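Local coordinates for major capsid protein (Faustovirus, PDB 5J7O) that probably builds the capsid shell of a large double-stranded DNA virus as a trimer of double jelly-roll subunits, at residues K14-R17 with M18-N22; N26-I29 with K30-C34. All coordinates share one frame; numbering follows the deposited sequence.

Contact 1 (K14-R17 with M18-N22); sequences KADR and MIMAN
Asp16 and Met20 meet one turn apart on the same flank of a short helix, their side chains running alongside each other in the same direction. Met20 CE lies against the carboxylate end of Asp16, 3.4 Å from Asp16 CG, a placement that follows from the bend at the last torsion (chi3 -62°), which folds the methyl back toward the preceding turn. On the far side of the helix a similar i to i+4 pair forms: the thioether of Met18 lies beside the aliphatic part of Lys14, with Lys14 CG 3.8 Å from Met18 SD, while the ammonium end of Lys14 continues onward to bond the backbone of the bound peptide. Behind these pairs stands the backbone. Met18 N donates to Lys14 O at 3.1 Å, Ile19 N to Ala15 O, and Met20 N to Asp16 O at 3.2 Å. The same Asp16 O takes a weak, longer bond from Ala21 N, where the chain turns out of the helix with positive phi (52°). The Asp16 carboxylate is held from outside by Asn585 and His583 of the second subunit and by the backbone N of Asp12. Helix 13-19 lies between the two other subunits, His583 of the second packing on Ile19 and Met20 and Phe66 of the third on the same two residues, and helix 22-38 starts directly beyond the turn.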
loop_
_atom_site.group_PDB
_atom_site.type_symbol
_atom_site.label_atom_id
_atom_site.label_comp_id
_atom_site.label_asym_id
_atom_site.label_seq_id
_atom_site.Cartn_x
_atom_site.Cartn_y
_atom_site.Cartn_z
ATOM N N LYS B 14 30.474 -33.935 -9.248
ATOM C CA LYS B 14 29.175 -34.601 -9.240
ATOM C C LYS B 14 28.033 -33.593 -9.231
ATOM O O LYS B 14 26.984 -33.828 -9.844
ATOM C CB LYS B 14 29.077 -35.537 -8.034
ATOM C CG LYS B 14 27.669 -36.031 -7.735
ATOM C CD LYS B 14 27.605 -36.813 -6.431
ATOM C CE LYS B 14 28.345 -38.136 -6.536
ATOM N NZ LYS B 14 28.082 -39.008 -5.357
ATOM N N ALA B 15 28.218 -32.467 -8.539
ATOM C CA ALA B 15 27.169 -31.453 -8.468
ATOM C C ALA B 15 26.791 -30.955 -9.858
ATOM O O ALA B 15 25.612 -30.948 -10.228
ATOM C CB ALA B 15 27.625 -30.293 -7.583
ATOM N N ASP B 16 27.785 -30.540 -10.646
ATOM C CA ASP B 16 27.518 -30.105 -12.011
ATOM C C ASP B 16 27.076 -31.250 -12.910
ATOM O O ASP B 16 26.492 -30.999 -13.969
ATOM C CB ASP B 16 28.756 -29.430 -12.602
ATOM C CG ASP B 16 28.941 -28.015 -12.098
ATOM O OD1 ASP B 16 27.979 -27.455 -11.532
ATOM O OD2 ASP B 16 30.041 -27.454 -12.281
ATOM N N ARG B 17 27.338 -32.496 -12.512
ATOM C CA ARG B 17 26.908 -33.636 -13.314
ATOM C C ARG B 17 25.402 -33.854 -13.215
ATOM O O ARG B 17 24.769 -34.271 -14.192
ATOM C CB ARG B 17 27.662 -34.893 -12.878
ATOM C CG ARG B 17 27.505 -36.080 -13.812
ATOM C CD ARG B 17 28.549 -37.149 -13.515
ATOM N NE ARG B 17 29.901 -36.594 -13.476
ATOM C CZ ARG B 17 30.654 -36.529 -12.382
ATOM N NH1 ARG B 17 30.195 -36.999 -11.230
ATOM N NH2 ARG B 17 31.870 -36.002 -12.440
ATOM N N MET B 18 24.814 -33.582 -12.050
ATOM C CA MET B 18 23.394 -33.824 -11.830
ATOM C C MET B 18 22.512 -32.637 -12.198
ATOM O O MET B 18 21.309 -32.822 -12.418
ATOM C CB MET B 18 23.146 -34.200 -10.365
ATOM C CG MET B 18 23.877 -35.459 -9.929
ATOM S SD MET B 18 23.924 -35.650 -8.139
ATOM C CE MET B 18 22.175 -35.687 -7.755
ATOM N N ILE B 19 23.075 -31.436 -12.272
ATOM C CA ILE B 19 22.306 -30.232 -12.557
ATOM C C ILE B 19 22.329 -29.885 -14.040
ATOM O O ILE B 19 21.331 -29.409 -14.583
ATOM C CB ILE B 19 22.830 -29.058 -11.702
ATOM C CG1 ILE B 19 22.743 -29.404 -10.215
ATOM C CG2 ILE B 19 22.041 -27.793 -11.983
ATOM C CD1 ILE B 19 23.319 -28.340 -9.312
ATOM N N MET B 20 23.452 -30.122 -14.711
ATOM C CA MET B 20 23.589 -29.801 -16.125
ATOM C C MET B 20 23.829 -31.011 -17.013
ATOM O O MET B 20 23.418 -30.985 -18.175
ATOM C CB MET B 20 24.727 -28.791 -16.332
ATOM C CG MET B 20 24.443 -27.437 -15.707
ATOM S SD MET B 20 25.838 -26.301 -15.780
ATOM C CE MET B 20 27.037 -27.194 -14.801
ATOM N N ALA B 21 24.475 -32.061 -16.502
ATOM C CA ALA B 21 24.701 -33.302 -17.244
ATOM C C ALA B 21 25.330 -33.024 -18.607
ATOM O O ALA B 21 24.826 -33.440 -19.653
ATOM C CB ALA B 21 23.400 -34.095 -17.390
ATOM N N ASN B 22 26.454 -32.305 -18.588
ATOM C CA ASN B 22 27.067 -31.869 -19.837
ATOM C C ASN B 22 27.855 -32.982 -20.516
ATOM O O ASN B 22 27.950 -32.998 -21.748
ATOM C CB ASN B 22 27.968 -30.659 -19.589
ATOM C CG ASN B 22 28.355 -29.954 -20.873
ATOM O OD1 ASN B 22 27.498 -29.448 -21.598
ATOM N ND2 ASN B 22 29.651 -29.909 -21.158
#

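Contact 2 (N26-I29 with K30-C34); sequences NDRI and KSIMC
Ile32 packs back onto Arg28, one turn earlier on the same helix, and its path can be followed from the root outward. Its CB lies 3.3 Å from Arg28 O. CG1, set beside the backbone N by chi1 of -73°, stays over that same carbonyl oxygen, and CD1 goes further back along the helix to end 3.9 Å from Arg28 NH2. The methyl approaches the guanidinium obliquely, the two side chains lying next to each other and pointing the same way. Arg28 itself bends at chi3 (45°), and its guanidinium is fixed largely from elsewhere: NH2 bonds Asp50 O, while NE makes a weak bond to the backbone of the bound peptide.

An apolar pair follows one residue on. Met33 bends back so that its CE reaches Ile29 CG2 at 3.9 Å, the two side chains crossing at a slant, and Pro46 covers both. Beneath them the backbone is regular, with Lys30 N bonded to Asn26 O at 2.9 Å and Met33 N to Ile29 O. Ser31, whose own N bonds Asp27 O, is held at its tip as well: its hydroxyl bonds the backbone of the bound peptide.

Such i to i+4 pairing is the hallmark of an alpha-helix, here an amphipathic one: Asp27 and Lys30 are exposed, whereas Ile29 and Ile32 pack on the segment around Pro46 and helix 48-52, as part of an N-terminal helical region that lies apart from the jelly-roll strands.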
loop_
_atom_site.group_PDB
_atom_site.type_symbol
_atom_site.label_atom_id
_atom_site.label_comp_id
_atom_site.label_asym_id
_atom_site.label_seq_id
_atom_site.Cartn_x
_atom_site.Cartn_y
_atom_site.Cartn_z
ATOM N N ASN B 26 26.867 -33.995 -24.349
ATOM C CA ASN B 26 27.877 -34.093 -25.400
ATOM C C ASN B 26 27.852 -35.465 -26.058
ATOM O O ASN B 26 27.991 -35.577 -27.282
ATOM C CB ASN B 26 29.265 -33.798 -24.830
ATOM C CG ASN B 26 29.485 -32.324 -24.558
ATOM O OD1 ASN B 26 28.882 -31.466 -25.203
ATOM N ND2 ASN B 26 30.357 -32.023 -23.604
ATOM N N ASP B 27 27.674 -36.522 -25.262
ATOM C CA ASP B 27 27.587 -37.866 -25.827
ATOM C C ASP B 27 26.359 -38.011 -26.714
ATOM O O ASP B 27 26.409 -38.682 -27.750
ATOM C CB ASP B 27 27.566 -38.907 -24.709
ATOM C CG ASP B 27 28.910 -39.058 -24.027
ATOM O OD1 ASP B 27 29.944 -38.848 -24.697
ATOM O OD2 ASP B 27 28.934 -39.389 -22.823
ATOM N N ARG B 28 25.244 -37.389 -26.323
ATOM C CA ARG B 28 24.042 -37.454 -27.146
ATOM C C ARG B 28 24.232 -36.705 -28.460
ATOM O O ARG B 28 23.780 -37.167 -29.513
ATOM C CB ARG B 28 22.844 -36.900 -26.375
ATOM C CG ARG B 28 22.517 -37.678 -25.112
ATOM C CD ARG B 28 21.062 -37.505 -24.702
ATOM N NE ARG B 28 20.159 -37.631 -25.843
ATOM C CZ ARG B 28 19.368 -36.655 -26.278
ATOM N NH1 ARG B 28 19.356 -35.484 -25.657
ATOM N NH2 ARG B 28 18.581 -36.853 -27.326
ATOM N N ILE B 29 24.905 -35.554 -28.418
ATOM C CA ILE B 29 25.146 -34.789 -29.637
ATOM C C ILE B 29 26.109 -35.533 -30.553
ATOM O O ILE B 29 25.851 -35.695 -31.752
ATOM C CB ILE B 29 25.670 -33.384 -29.293
ATOM C CG1 ILE B 29 24.599 -32.579 -28.554
ATOM C CG2 ILE B 29 26.125 -32.659 -30.551
ATOM C CD1 ILE B 29 25.092 -31.246 -28.036
ATOM N N LYS B 30 27.236 -35.994 -30.002
ATOM C CA LYS B 30 28.212 -36.728 -30.802
ATOM C C LYS B 30 27.594 -37.975 -31.419
ATOM O O LYS B 30 27.899 -38.328 -32.565
ATOM C CB LYS B 30 29.422 -37.096 -29.942
ATOM C CG LYS B 30 30.382 -38.070 -30.603
ATOM C CD LYS B 30 31.647 -38.240 -29.782
ATOM C CE LYS B 30 32.380 -36.917 -29.636
ATOM N NZ LYS B 30 33.669 -37.071 -28.909
ATOM N N SER B 31 26.718 -38.652 -30.677
ATOM C CA SER B 31 26.012 -39.805 -31.222
ATOM C C SER B 31 25.081 -39.387 -32.355
ATOM O O SER B 31 25.182 -39.894 -33.478
ATOM C CB SER B 31 25.232 -40.508 -30.110
ATOM O OG SER B 31 24.367 -41.499 -30.635
ATOM N N ILE B 32 24.181 -38.438 -32.077
ATOM C CA ILE B 32 23.158 -38.046 -33.047
ATOM C C ILE B 32 23.794 -37.611 -34.362
ATOM O O ILE B 32 23.279 -37.916 -35.446
ATOM C CB ILE B 32 22.260 -36.943 -32.454
ATOM C CG1 ILE B 32 21.324 -37.532 -31.396
ATOM C CG2 ILE B 32 21.454 -36.254 -33.543
ATOM C CD1 ILE B 32 20.508 -36.493 -30.656
ATOM N N MET B 33 24.927 -36.908 -34.294
ATOM C CA MET B 33 25.608 -36.501 -35.518
ATOM C C MET B 33 26.116 -37.700 -36.308
ATOM O O MET B 33 26.179 -37.646 -37.542
ATOM C CB MET B 33 26.767 -35.558 -35.195
ATOM C CG MET B 33 26.342 -34.158 -34.790
ATOM S SD MET B 33 27.758 -33.083 -34.499
ATOM C CE MET B 33 28.614 -34.004 -33.224
ATOM N N CYS B 34 26.479 -38.787 -35.624
ATOM C CA CYS B 34 27.033 -39.940 -36.326
ATOM C C CYS B 34 25.939 -40.816 -36.924
ATOM O O CYS B 34 26.111 -41.362 -38.019
ATOM C CB CYS B 34 27.919 -40.756 -35.385
ATOM S SG CYS B 34 29.047 -41.879 -36.244
#

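From the N terminus the chain passes first through contact 1, which spans the last turns of helix 13-19 and the turn that ends it, and then, within helix 22-38, through contact 2. The two are in series: neither encloses nor crosses the other, and each closes only a local helical turn rather than a long loop. The centres of contact 1 and contact 2 lie about 18 Å apart. Contact 1 joins the N-terminal region to both other subunits of the trimer. Contact 2 ties the next helix to helix 48-52 of its own chain, and also touches the third subunit. Bound peptide touches both contacts, consistent with the two helices lining a peptide-binding surface well away from the chain's centre.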